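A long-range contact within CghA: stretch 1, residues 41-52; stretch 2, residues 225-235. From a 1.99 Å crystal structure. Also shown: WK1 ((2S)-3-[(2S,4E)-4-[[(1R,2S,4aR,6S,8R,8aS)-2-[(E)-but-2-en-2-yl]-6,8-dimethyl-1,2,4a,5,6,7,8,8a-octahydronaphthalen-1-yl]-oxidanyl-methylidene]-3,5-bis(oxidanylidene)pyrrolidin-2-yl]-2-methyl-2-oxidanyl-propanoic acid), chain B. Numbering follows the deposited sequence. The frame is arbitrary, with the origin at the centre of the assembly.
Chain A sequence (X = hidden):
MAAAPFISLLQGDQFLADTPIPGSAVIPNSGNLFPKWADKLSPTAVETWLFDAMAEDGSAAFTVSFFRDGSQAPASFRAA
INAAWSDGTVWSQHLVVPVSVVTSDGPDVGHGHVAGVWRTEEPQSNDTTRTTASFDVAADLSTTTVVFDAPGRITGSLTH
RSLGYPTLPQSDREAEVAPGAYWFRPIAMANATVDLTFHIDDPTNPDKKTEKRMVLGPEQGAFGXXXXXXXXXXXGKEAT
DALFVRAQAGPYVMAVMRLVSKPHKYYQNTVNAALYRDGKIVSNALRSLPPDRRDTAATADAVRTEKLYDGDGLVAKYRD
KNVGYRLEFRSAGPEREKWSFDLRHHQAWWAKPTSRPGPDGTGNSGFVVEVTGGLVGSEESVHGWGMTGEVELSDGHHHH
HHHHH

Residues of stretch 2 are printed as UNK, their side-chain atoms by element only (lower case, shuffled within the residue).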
# COMPACT_ATOMS: atom_id res chain seq x y z
N LEU A 41 6.44 20.79 -6.71
CA LEU A 41 6.58 19.67 -5.79
C LEU A 41 7.61 20.02 -4.73
O LEU A 41 8.76 20.34 -5.05
CB LEU A 41 6.97 18.38 -6.52
CG LEU A 41 7.13 17.14 -5.63
CD1 LEU A 41 5.79 16.67 -5.05
CD2 LEU A 41 7.80 16.01 -6.41
N SER A 42 7.19 19.98 -3.47
CA SER A 42 8.11 20.20 -2.36
C SER A 42 9.28 19.22 -2.45
O SER A 42 9.08 18.04 -2.77
CB SER A 42 7.40 20.05 -1.02
OG SER A 42 8.34 19.92 0.03
N PRO A 43 10.50 19.66 -2.17
CA PRO A 43 11.65 18.75 -2.26
C PRO A 43 11.70 17.70 -1.16
O PRO A 43 12.56 16.82 -1.21
CB PRO A 43 12.86 19.69 -2.17
CG PRO A 43 12.35 20.86 -1.40
CD PRO A 43 10.90 21.02 -1.78
N THR A 44 10.82 17.77 -0.16
CA THR A 44 10.76 16.73 0.87
C THR A 44 9.43 16.00 0.87
O THR A 44 9.15 15.23 1.80
CB THR A 44 11.00 17.31 2.27
OG1 THR A 44 9.95 18.25 2.56
CG2 THR A 44 12.35 18.01 2.34
N ALA A 45 8.58 16.24 -0.12
CA ALA A 45 7.27 15.62 -0.15
C ALA A 45 7.31 14.35 -1.00
O ALA A 45 8.17 14.17 -1.86
CB ALA A 45 6.21 16.58 -0.69
N VAL A 46 6.35 13.47 -0.74
CA VAL A 46 6.14 12.29 -1.55
C VAL A 46 4.65 12.05 -1.66
O VAL A 46 3.93 12.13 -0.66
CB VAL A 46 6.88 11.06 -1.00
CG1 VAL A 46 6.37 10.69 0.38
CG2 VAL A 46 6.69 9.87 -1.94
N GLU A 47 4.18 11.84 -2.88
CA GLU A 47 2.80 11.46 -3.14
C GLU A 47 2.81 10.08 -3.78
O GLU A 47 3.68 9.77 -4.60
CB GLU A 47 2.11 12.48 -4.05
CG GLU A 47 2.11 13.88 -3.45
CD GLU A 47 0.90 14.69 -3.85
OE1 GLU A 47 1.08 15.71 -4.53
OE2 GLU A 47 -0.22 14.32 -3.45
N THR A 48 1.86 9.25 -3.36
CA THR A 48 1.80 7.86 -3.79
C THR A 48 0.36 7.51 -4.15
O THR A 48 -0.57 7.80 -3.39
CB THR A 48 2.31 6.92 -2.69
OG1 THR A 48 3.58 7.38 -2.23
CG2 THR A 48 2.45 5.50 -3.23
N TRP A 49 0.20 6.90 -5.32
CA TRP A 49 -1.04 6.25 -5.72
C TRP A 49 -0.71 4.78 -5.93
O TRP A 49 0.10 4.44 -6.81
CB TRP A 49 -1.60 6.85 -7.02
CG TRP A 49 -2.00 8.30 -6.91
CD1 TRP A 49 -3.27 8.79 -6.77
CD2 TRP A 49 -1.13 9.43 -6.93
NE1 TRP A 49 -3.24 10.16 -6.71
CE2 TRP A 49 -1.93 10.58 -6.80
CE3 TRP A 49 0.26 9.58 -7.04
CZ2 TRP A 49 -1.40 11.86 -6.78
CZ3 TRP A 49 0.78 10.86 -7.02
CH2 TRP A 49 -0.04 11.98 -6.89
N LEU A 50 -1.29 3.91 -5.11
CA LEU A 50 -0.97 2.49 -5.14
C LEU A 50 -2.16 1.69 -5.67
O LEU A 50 -3.30 1.91 -5.25
CB LEU A 50 -0.60 1.97 -3.74
CG LEU A 50 -0.31 0.47 -3.55
CD1 LEU A 50 0.72 0.29 -2.42
CD2 LEU A 50 -1.58 -0.35 -3.26
N PHE A 51 -1.87 0.74 -6.55
CA PHE A 51 -2.89 -0.16 -7.10
C PHE A 51 -2.32 -1.57 -7.05
O PHE A 51 -1.19 -1.79 -7.46
CB PHE A 51 -3.26 0.17 -8.56
CG PHE A 51 -3.73 1.59 -8.77
CD1 PHE A 51 -2.82 2.63 -8.90
CD2 PHE A 51 -5.08 1.87 -8.87
CE1 PHE A 51 -3.26 3.94 -9.11
CE2 PHE A 51 -5.53 3.17 -9.08
CZ PHE A 51 -4.62 4.20 -9.20
N ASP A 52 -3.11 -2.53 -6.59
CA ASP A 52 -2.57 -3.88 -6.54
C ASP A 52 -3.65 -4.90 -6.87
O ASP A 52 -4.84 -4.58 -7.01
CB ASP A 52 -1.92 -4.21 -5.18
CG ASP A 52 -2.88 -4.04 -4.01
OD1 ASP A 52 -4.11 -4.16 -4.22
OD2 ASP A 52 -2.39 -3.81 -2.87
N UNK A 225 -6.78 -3.39 -4.07
CA UNK A 225 -7.32 -2.11 -3.64
C UNK A 225 -6.53 -0.97 -4.19
O UNK A 225 -5.54 -1.21 -4.87
N UNK A 226 -6.98 0.23 -3.88
CA UNK A 226 -6.29 1.46 -4.30
C UNK A 226 -5.96 2.22 -3.02
O UNK A 226 -6.84 2.42 -2.23
c UNK A 226 -6.41 3.35 -5.93
c UNK A 226 -4.93 5.64 -5.62
c UNK A 226 -7.17 2.29 -5.22
s UNK A 226 -6.35 4.82 -4.94
N UNK A 227 -4.68 2.49 -2.81
CA UNK A 227 -4.20 3.21 -1.61
C UNK A 227 -3.68 4.58 -2.05
O UNK A 227 -3.09 4.66 -3.09
c UNK A 227 -3.14 2.43 -0.85
c UNK A 227 -3.65 1.16 -0.18
o UNK A 227 -4.53 0.54 -0.71
o UNK A 227 -3.14 0.83 0.85
N UNK A 228 -3.86 5.56 -1.20
CA UNK A 228 -3.48 6.93 -1.50
C UNK A 228 -2.71 7.49 -0.33
O UNK A 228 -3.15 7.36 0.82
n UNK A 228 -3.63 11.07 -3.34
n UNK A 228 -2.80 13.19 -3.64
n UNK A 228 -1.36 11.47 -3.20
c UNK A 228 -4.71 7.79 -1.79
c UNK A 228 -3.55 9.63 -3.08
c UNK A 228 -2.59 11.90 -3.39
c UNK A 228 -4.44 9.28 -1.91
N UNK A 229 -1.56 8.10 -0.61
CA UNK A 229 -0.70 8.60 0.44
C UNK A 229 -0.07 9.92 0.00
O UNK A 229 0.18 10.15 -1.19
c UNK A 229 0.40 7.60 0.78
o UNK A 229 1.33 8.14 1.71
N UNK A 230 0.20 10.77 0.98
CA UNK A 230 1.10 11.90 0.76
C UNK A 230 1.69 12.33 2.09
O UNK A 230 1.05 12.25 3.14
c UNK A 230 -2.03 13.39 1.05
c UNK A 230 -0.65 13.75 0.90
c UNK A 230 -2.82 12.35 0.53
c UNK A 230 -4.14 12.29 0.89
c UNK A 230 -0.47 14.87 1.67
c UNK A 230 -2.62 14.32 1.92
c UNK A 230 -4.70 13.24 1.76
c UNK A 230 0.37 13.05 0.06
c UNK A 230 -3.96 14.25 2.29
n UNK A 230 -1.65 15.22 2.28
N UNK A 231 2.95 12.78 2.03
CA UNK A 231 3.73 13.21 3.18
C UNK A 231 4.53 14.44 2.76
O UNK A 231 5.13 14.43 1.67
c UNK A 231 3.71 9.89 3.43
c UNK A 231 4.21 10.94 4.42
c UNK A 231 4.71 12.13 3.64
c UNK A 231 5.37 10.42 5.25
N UNK A 232 4.60 15.47 3.59
CA UNK A 232 5.45 16.63 3.28
C UNK A 232 6.88 16.50 3.78
O UNK A 232 7.66 17.44 3.62
c UNK A 232 4.14 17.11 5.20
c UNK A 232 4.73 17.77 4.01
c UNK A 232 3.74 15.72 4.77
N UNK A 233 7.18 15.36 4.40
CA UNK A 233 8.53 15.08 4.95
C UNK A 233 9.04 13.74 4.42
O UNK A 233 8.23 12.91 4.04
c UNK A 233 8.52 15.07 6.48
s UNK A 233 6.19 13.64 7.02
c UNK A 233 5.61 14.79 8.25
c UNK A 233 7.96 13.81 7.11
N UNK A 234 10.34 13.56 4.36
CA UNK A 234 10.84 12.30 3.83
C UNK A 234 10.59 11.27 4.92
O UNK A 234 10.94 11.48 6.09
c UNK A 234 13.25 12.46 4.59
c UNK A 234 12.57 13.39 2.35
c UNK A 234 12.33 12.36 3.43
N UNK A 235 9.90 10.19 4.58
CA UNK A 235 9.39 9.32 5.63
C UNK A 235 10.49 8.45 6.21
O UNK A 235 10.42 8.07 7.39
n UNK A 235 9.14 6.09 2.45
c UNK A 235 9.21 3.28 4.83
c UNK A 235 8.87 4.01 5.97
c UNK A 235 8.82 7.37 2.88
c UNK A 235 9.10 5.24 3.52
c UNK A 235 8.65 5.37 5.90
c UNK A 235 8.60 7.36 4.23
c UNK A 235 8.22 8.50 5.08
c UNK A 235 8.76 6.01 4.66
c UNK A 235 9.33 3.87 3.60
O WK1 B . 11.20 -0.44 -5.32
C17 WK1 B . 10.16 -1.00 -5.12
O1 WK1 B . 9.62 -1.67 -5.96
C19 WK1 B . 9.49 -0.90 -3.81
O2 WK1 B . 10.26 -0.23 -2.87
C18 WK1 B . 9.30 -2.28 -3.26
C20 WK1 B . 8.24 -0.13 -4.11
C22 WK1 B . 7.26 -0.25 -3.01
N WK1 B . 5.93 0.29 -3.21
C21 WK1 B . 5.57 0.99 -2.14
O5 WK1 B . 4.39 1.56 -2.05
C23 WK1 B . 7.63 0.30 -1.72
O4 WK1 B . 8.77 0.11 -1.10
C24 WK1 B . 6.60 1.07 -1.10
C16 WK1 B . 6.65 1.72 0.20
O3 WK1 B . 7.71 1.58 0.89
C9 WK1 B . 5.45 2.37 0.75
C8 WK1 B . 4.72 1.15 1.38
C12 WK1 B . 4.73 -0.17 0.64
C13 WK1 B . 3.74 -0.55 -0.15
C90 WK1 B . 3.78 -1.85 -0.87
C14 WK1 B . 5.88 -1.10 0.78
C7 WK1 B . 5.24 0.83 2.75
C6 WK1 B . 5.29 1.78 3.64
C3 WK1 B . 5.09 3.18 3.15
C4 WK1 B . 5.73 3.44 1.80
C5 WK1 B . 5.20 4.78 1.32
C11 WK1 B . 5.92 5.19 0.08
C2 WK1 B . 5.38 4.28 4.14
C1 WK1 B . 4.61 5.47 3.64
C10 WK1 B . 4.57 6.63 4.57
C WK1 B . 5.23 5.89 2.35
O HOH W 1 6.83 19.58 2.00
O HOH W 2 3.26 9.06 -0.06

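Position 225 has no side-chain atoms. Its N donates to OD1 of Asp52 at 2.8 Å and its O accepts from Asp52 N at 3.3 Å, so Asp52 meets this residue through both its carboxylate and its backbone N: Gly225.

Position 226 carries an unbranched chain of two carbons, a sulfur and a terminal carbon, lying against Phe51 and Trp49. This is Met226; its CG sits 3.3 Å from CE2 of Phe51, and its CE reaches the Trp49 ring edge, 3.7 Å from CD1.

Position 227 has two carbons, the second bearing two oxygens. Its CB packs 3.9 Å from CB of Leu50, while the oxygens find hydrogen bonds elsewhere in the structure. A short, forked acid is Asp227.

Position 228 shows three carbons, a nitrogen, then a carbon with two more nitrogens, a planar group laid over the Trp49 ring. It is Arg228. The guanidinium stacks with centres 4.2 Å apart and planes at 17°, leaving its edge free for Glu47: NH2 to OE2 is 2.8 Å, a salt bridge, and NH1 donates to the same OE2 at 3.1 Å.

Position 229 has one carbon and one oxygen, its CB 4.0 Å from CB of Thr48. Ser229 follows; a water donates to its OG at 2.8 Å and also binds OG1 of Thr48 at 2.8 Å.

Position 230 bears a carbon and fused five- and six-membered rings holding eight carbons and one nitrogen. CB lies 3.8 Å from OE2 of Glu47, but the ring system leads away from stretch 1: Trp230.

Position 231 has four carbons forked at the second, with CB 3.9 Å from CG1 of Val46. Leu231 also sends CD1 to within 3.6 Å of C10 of WK1.

At position 232 three carbons close a ring onto the backbone N; the CA-to-CB bond points away from stretch 1, and the ring carbons stay at least 5.1 Å from it. Pro232 has no amide hydrogen to donate; its O accepts from OG1 of Thr44 at 2.7 Å.

Position 233 has two carbons, sulfur and carbon in a line; its CA-to-CB bond points away from stretch 1, and the side chain comes no nearer than 4.7 Å: Met233.

Position 234 has one carbon carrying two more, near Thr44. Val234 places CG1 4.2 Å from CB of Thr44.

Position 235 has a carbon, then fused five- and six-membered rings holding eight carbons and one nitrogen, with no contact to stretch 1 (nearest approach 4.8 Å); Trp235 turns a ring face to WK1 C2.

The rule is a two-faced antiparallel ladder. Paired amides and carbonyls at Val46, Thr48 and Leu50 fix the register. One face carries the Glu47–Arg228–Trp49 cluster and Met226 against Phe51; the other carries Val46, Thr48 and Leu50 opposite Leu231, Ser229 and Asp227, with Leu50 and Leu231 touching WK1.

Stretch 2 225-235: GMDRSWLPMVW
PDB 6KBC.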